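Local coordinates for protein 3-dehydroquinate dehydratase (Enterococcus faecalis, PDB 4PH6) that catalyses the cis-dehydration of 3-dehydroquinate to 3-dehydroshikimate through an imine intermediate, the third step of the chorismate pathway, at residues S96-Y104 with L116-A127. Sequence-based numbering, arbitrary orientation.
Sequences SEENYFALY and LDIELFANPLAA
Within the type I dehydroquinase (beta/alpha)8 barrel, the helix of a right-handed beta-alpha-beta crossover packs here on its following strand and the next helix, and Tyr-104, Phe-101 and Tyr-100 reach across to Leu-116, Ala-126 and Glu-119, respectively. Phe-101 lies sandwiched: Ala-126 CB sits 3.5 Å from its ring centroid, almost on the ring normal, while Tyr-100 CD2 covers the opposite face. CZ of Phe-101 also approaches Asn-123 O at 3.4 Å, a carbonyl already engaged by Ala-127 N in the first turn of helix 124-136. One face of Tyr-104 receives the methyl CD1 of Leu-116 in a second CH-pi contact, and its OH accepts from Phe-84 N, just past strand 80-83. Tyr-100 points its OH at the strand, its CG trans to the backbone N (chi1 177°), and there accepts a weak but nearly straight bond from Glu-119 N (3.4 Å, 167°). A water in the plane of the Tyr-100 ring links this hydroxyl to Tyr-104 OH and, at 2.6 Å, to Asp-117 OD1. Asp-117 and Glu-119 both form salt bridges with Arg-85, predicted to bind substrate, and the Asp-117 side chain lies about 4 Å (nearest atoms) from that of Lys-173, the predicted Schiff-base lysine. At the N-terminal ends of the two helices, Asn-123 OD1 caps its helix by accepting from Ala-126 N, and a water donates to Glu-97 OE2 while accepting from Asn-123 N at 2.8 Å.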
loop_
_atom_site.group_PDB
_atom_site.type_symbol
_atom_site.label_atom_id
_atom_site.label_comp_id
_atom_site.label_asym_id
_atom_site.label_seq_id
_atom_site.Cartn_x
_atom_site.Cartn_y
_atom_site.Cartn_z
ATOM N N SER A 96 -6.184 -33.294 17.310
ATOM C CA SER A 96 -6.660 -33.101 18.671
ATOM C C SER A 96 -5.838 -32.031 19.377
ATOM O O SER A 96 -4.651 -31.867 19.087
ATOM C CB SER A 96 -6.584 -34.408 19.453
ATOM O OG SER A 96 -5.233 -34.803 19.645
ATOM N N GLU A 97 -6.464 -31.307 20.300
ATOM C CA GLU A 97 -5.735 -30.405 21.187
ATOM C C GLU A 97 -4.562 -31.126 21.878
ATOM O O GLU A 97 -3.461 -30.582 21.961
ATOM C CB GLU A 97 -6.677 -29.797 22.233
ATOM C CG GLU A 97 -5.965 -29.145 23.418
ATOM C CD GLU A 97 -6.923 -28.660 24.496
ATOM O OE1 GLU A 97 -6.723 -29.016 25.681
ATOM O OE2 GLU A 97 -7.869 -27.916 24.160
ATOM N N GLU A 98 -4.801 -32.347 22.357
ATOM C CA GLU A 98 -3.774 -33.121 23.065
ATOM C C GLU A 98 -2.551 -33.373 22.184
ATOM O O GLU A 98 -1.418 -33.213 22.634
ATOM C CB GLU A 98 -4.349 -34.455 23.561
ATOM C CG GLU A 98 -3.346 -35.400 24.231
ATOM C CD GLU A 98 -3.918 -36.803 24.415
ATOM O OE1 GLU A 98 -4.921 -37.112 23.734
ATOM O OE2 GLU A 98 -3.381 -37.591 25.231
ATOM N N ASN A 99 -2.788 -33.756 20.930
ATOM C CA ASN A 99 -1.705 -33.939 19.966
ATOM C C ASN A 99 -1.035 -32.612 19.608
ATOM O O ASN A 99 0.169 -32.557 19.366
ATOM C CB ASN A 99 -2.216 -34.624 18.698
ATOM C CG ASN A 99 -2.324 -36.134 18.856
ATOM O OD1 ASN A 99 -1.597 -36.734 19.640
ATOM N ND2 ASN A 99 -3.233 -36.752 18.109
ATOM N N TYR A 100 -1.818 -31.543 19.584
ATOM C CA TYR A 100 -1.278 -30.232 19.320
ATOM C C TYR A 100 -0.232 -29.886 20.380
ATOM O O TYR A 100 0.921 -29.585 20.053
ATOM C CB TYR A 100 -2.395 -29.189 19.283
ATOM C CG TYR A 100 -1.918 -27.771 19.078
ATOM C CD1 TYR A 100 -1.590 -27.303 17.812
ATOM C CD2 TYR A 100 -1.820 -26.885 20.147
ATOM C CE1 TYR A 100 -1.156 -25.991 17.618
ATOM C CE2 TYR A 100 -1.393 -25.578 19.961
ATOM C CZ TYR A 100 -1.066 -25.136 18.694
ATOM O OH TYR A 100 -0.641 -23.835 18.506
ATOM N N PHE A 101 -0.611 -29.969 21.649
ATOM C CA PHE A 101 0.317 -29.603 22.715
ATOM C C PHE A 101 1.423 -30.638 22.943
ATOM O O PHE A 101 2.541 -30.273 23.314
ATOM C CB PHE A 101 -0.452 -29.346 24.012
ATOM C CG PHE A 101 -1.196 -28.051 24.000
ATOM C CD1 PHE A 101 -0.523 -26.858 24.158
ATOM C CD2 PHE A 101 -2.566 -28.020 23.799
ATOM C CE1 PHE A 101 -1.198 -25.664 24.145
ATOM C CE2 PHE A 101 -3.241 -26.834 23.786
ATOM C CZ PHE A 101 -2.560 -25.650 23.960
ATOM N N ALA A 102 1.128 -31.912 22.713
ATOM C CA ALA A 102 2.140 -32.963 22.883
ATOM C C ALA A 102 3.291 -32.819 21.869
ATOM O O ALA A 102 4.471 -32.994 22.215
ATOM C CB ALA A 102 1.494 -34.335 22.767
ATOM N N LEU A 103 2.938 -32.489 20.627
ATOM C CA LEU A 103 3.920 -32.265 19.560
ATOM C C LEU A 103 4.861 -31.115 19.891
ATOM O O LEU A 103 6.081 -31.237 19.767
ATOM C CB LEU A 103 3.223 -31.974 18.234
ATOM C CG LEU A 103 4.120 -31.664 17.023
ATOM C CD1 LEU A 103 5.331 -32.589 16.921
ATOM C CD2 LEU A 103 3.308 -31.724 15.736
ATOM N N TYR A 104 4.277 -29.991 20.289
ATOM C CA TYR A 104 5.051 -28.809 20.636
ATOM C C TYR A 104 5.974 -29.058 21.839
ATOM O O TYR A 104 7.141 -28.657 21.816
ATOM C CB TYR A 104 4.112 -27.633 20.924
ATOM C CG TYR A 104 3.650 -26.864 19.696
ATOM C CD1 TYR A 104 4.169 -27.133 18.431
ATOM C CD2 TYR A 104 2.716 -25.841 19.812
ATOM C CE1 TYR A 104 3.756 -26.409 17.320
ATOM C CE2 TYR A 104 2.298 -25.120 18.718
ATOM C CZ TYR A 104 2.821 -25.398 17.474
ATOM O OH TYR A 104 2.391 -24.663 16.386
ATOM N N LEU A 116 8.525 -20.250 18.229
ATOM C CA LEU A 116 7.409 -21.183 18.272
ATOM C C LEU A 116 6.105 -20.419 18.107
ATOM O O LEU A 116 5.842 -19.448 18.828
ATOM C CB LEU A 116 7.409 -21.987 19.590
ATOM C CG LEU A 116 6.323 -23.048 19.828
ATOM C CD1 LEU A 116 6.197 -24.012 18.646
ATOM C CD2 LEU A 116 6.569 -23.814 21.143
ATOM N N ASP A 117 5.312 -20.863 17.139
ATOM C CA ASP A 117 3.994 -20.325 16.879
ATOM C C ASP A 117 2.935 -21.011 17.764
ATOM O O ASP A 117 2.782 -22.232 17.738
ATOM C CB ASP A 117 3.643 -20.497 15.388
ATOM C CG ASP A 117 2.249 -19.983 15.042
ATOM O OD1 ASP A 117 1.267 -20.613 15.482
ATOM O OD2 ASP A 117 2.130 -18.988 14.289
ATOM N N ILE A 118 2.197 -20.213 18.531
ATOM C CA ILE A 118 1.124 -20.722 19.374
ATOM C C ILE A 118 -0.130 -19.864 19.190
ATOM O O ILE A 118 -0.097 -18.652 19.352
ATOM C CB ILE A 118 1.516 -20.734 20.858
ATOM C CG1 ILE A 118 2.759 -21.601 21.073
ATOM C CG2 ILE A 118 0.337 -21.222 21.736
ATOM C CD1 ILE A 118 3.277 -21.589 22.489
ATOM N N GLU A 119 -1.234 -20.499 18.834
ATOM C CA GLU A 119 -2.465 -19.761 18.613
ATOM C C GLU A 119 -3.047 -19.233 19.925
ATOM O O GLU A 119 -3.207 -19.974 20.894
ATOM C CB GLU A 119 -3.463 -20.636 17.869
ATOM C CG GLU A 119 -2.948 -20.988 16.489
ATOM C CD GLU A 119 -3.847 -21.920 15.714
ATOM O OE1 GLU A 119 -4.893 -22.355 16.244
ATOM O OE2 GLU A 119 -3.488 -22.229 14.559
ATOM N N LEU A 120 -3.319 -17.929 19.935
ATOM C CA LEU A 120 -3.929 -17.250 21.070
ATOM C C LEU A 120 -5.083 -18.044 21.673
ATOM O O LEU A 120 -5.203 -18.134 22.893
ATOM C CB LEU A 120 -4.422 -15.855 20.648
ATOM C CG LEU A 120 -5.330 -15.060 21.601
ATOM C CD1 LEU A 120 -4.593 -14.647 22.884
ATOM C CD2 LEU A 120 -5.942 -13.834 20.914
ATOM N N PHE A 121 -5.935 -18.606 20.827
ATOM C CA PHE A 121 -7.188 -19.229 21.241
ATOM C C PHE A 121 -7.111 -20.696 21.687
ATOM O O PHE A 121 -8.056 -21.226 22.103
ATOM C CB PHE A 121 -8.319 -19.055 20.209
ATOM C CG PHE A 121 -8.804 -17.650 20.078
ATOM C CD1 PHE A 121 -8.931 -17.076 18.872
ATOM C CD2 PHE A 121 -9.083 -16.906 21.161
ATOM C CE1 PHE A 121 -9.342 -15.787 18.734
ATOM C CE2 PHE A 121 -9.485 -15.602 21.031
ATOM C CZ PHE A 121 -9.621 -15.039 19.816
ATOM N N ALA A 122 -5.957 -21.311 21.582
ATOM C CA ALA A 122 -5.759 -22.649 22.058
ATOM C C ALA A 122 -5.827 -22.609 23.543
ATOM O O ALA A 122 -5.678 -21.607 24.109
ATOM C CB ALA A 122 -4.428 -23.205 21.613
ATOM N N ASN A 123 -6.043 -23.764 24.139
ATOM C CA ASN A 123 -6.155 -23.896 25.592
ATOM C C ASN A 123 -5.016 -23.218 26.283
ATOM O O ASN A 123 -3.913 -23.599 26.266
ATOM C CB ASN A 123 -6.055 -25.371 25.987
ATOM C CG ASN A 123 -6.301 -25.628 27.484
ATOM O OD1 ASN A 123 -5.574 -25.271 28.367
ATOM N ND2 ASN A 123 -7.372 -26.271 27.718
ATOM N N PRO A 124 -5.367 -22.133 26.917
ATOM C CA PRO A 124 -4.424 -21.221 27.545
ATOM C C PRO A 124 -3.645 -21.818 28.698
ATOM O O PRO A 124 -2.507 -21.490 28.842
ATOM C CB PRO A 124 -5.301 -20.080 28.018
ATOM C CG PRO A 124 -6.567 -20.258 27.295
ATOM C CD PRO A 124 -6.748 -21.701 27.081
ATOM N N LEU A 125 -4.267 -22.627 29.533
ATOM C CA LEU A 125 -3.573 -23.235 30.634
ATOM C C LEU A 125 -2.517 -24.150 30.089
ATOM O O LEU A 125 -1.420 -24.097 30.507
ATOM C CB LEU A 125 -4.555 -23.984 31.513
ATOM C CG LEU A 125 -4.063 -24.909 32.630
ATOM C CD1 LEU A 125 -3.107 -25.997 32.207
ATOM C CD2 LEU A 125 -3.434 -24.101 33.730
ATOM N N ALA A 126 -2.853 -24.944 29.102
ATOM C CA ALA A 126 -1.867 -25.770 28.427
ATOM C C ALA A 126 -0.854 -24.913 27.696
ATOM O O ALA A 126 0.263 -25.204 27.719
ATOM C CB ALA A 126 -2.497 -26.742 27.462
ATOM N N ALA A 127 -1.315 -23.871 27.052
ATOM C CA ALA A 127 -0.435 -23.040 26.243
ATOM C C ALA A 127 0.529 -22.264 27.130
ATOM O O ALA A 127 1.704 -22.142 26.799
ATOM C CB ALA A 127 -1.247 -22.086 25.344
HETATM O O HOH W 1 -6.608 -25.927 22.515
HETATM O O HOH W 2 -0.101 -22.668 16.298
#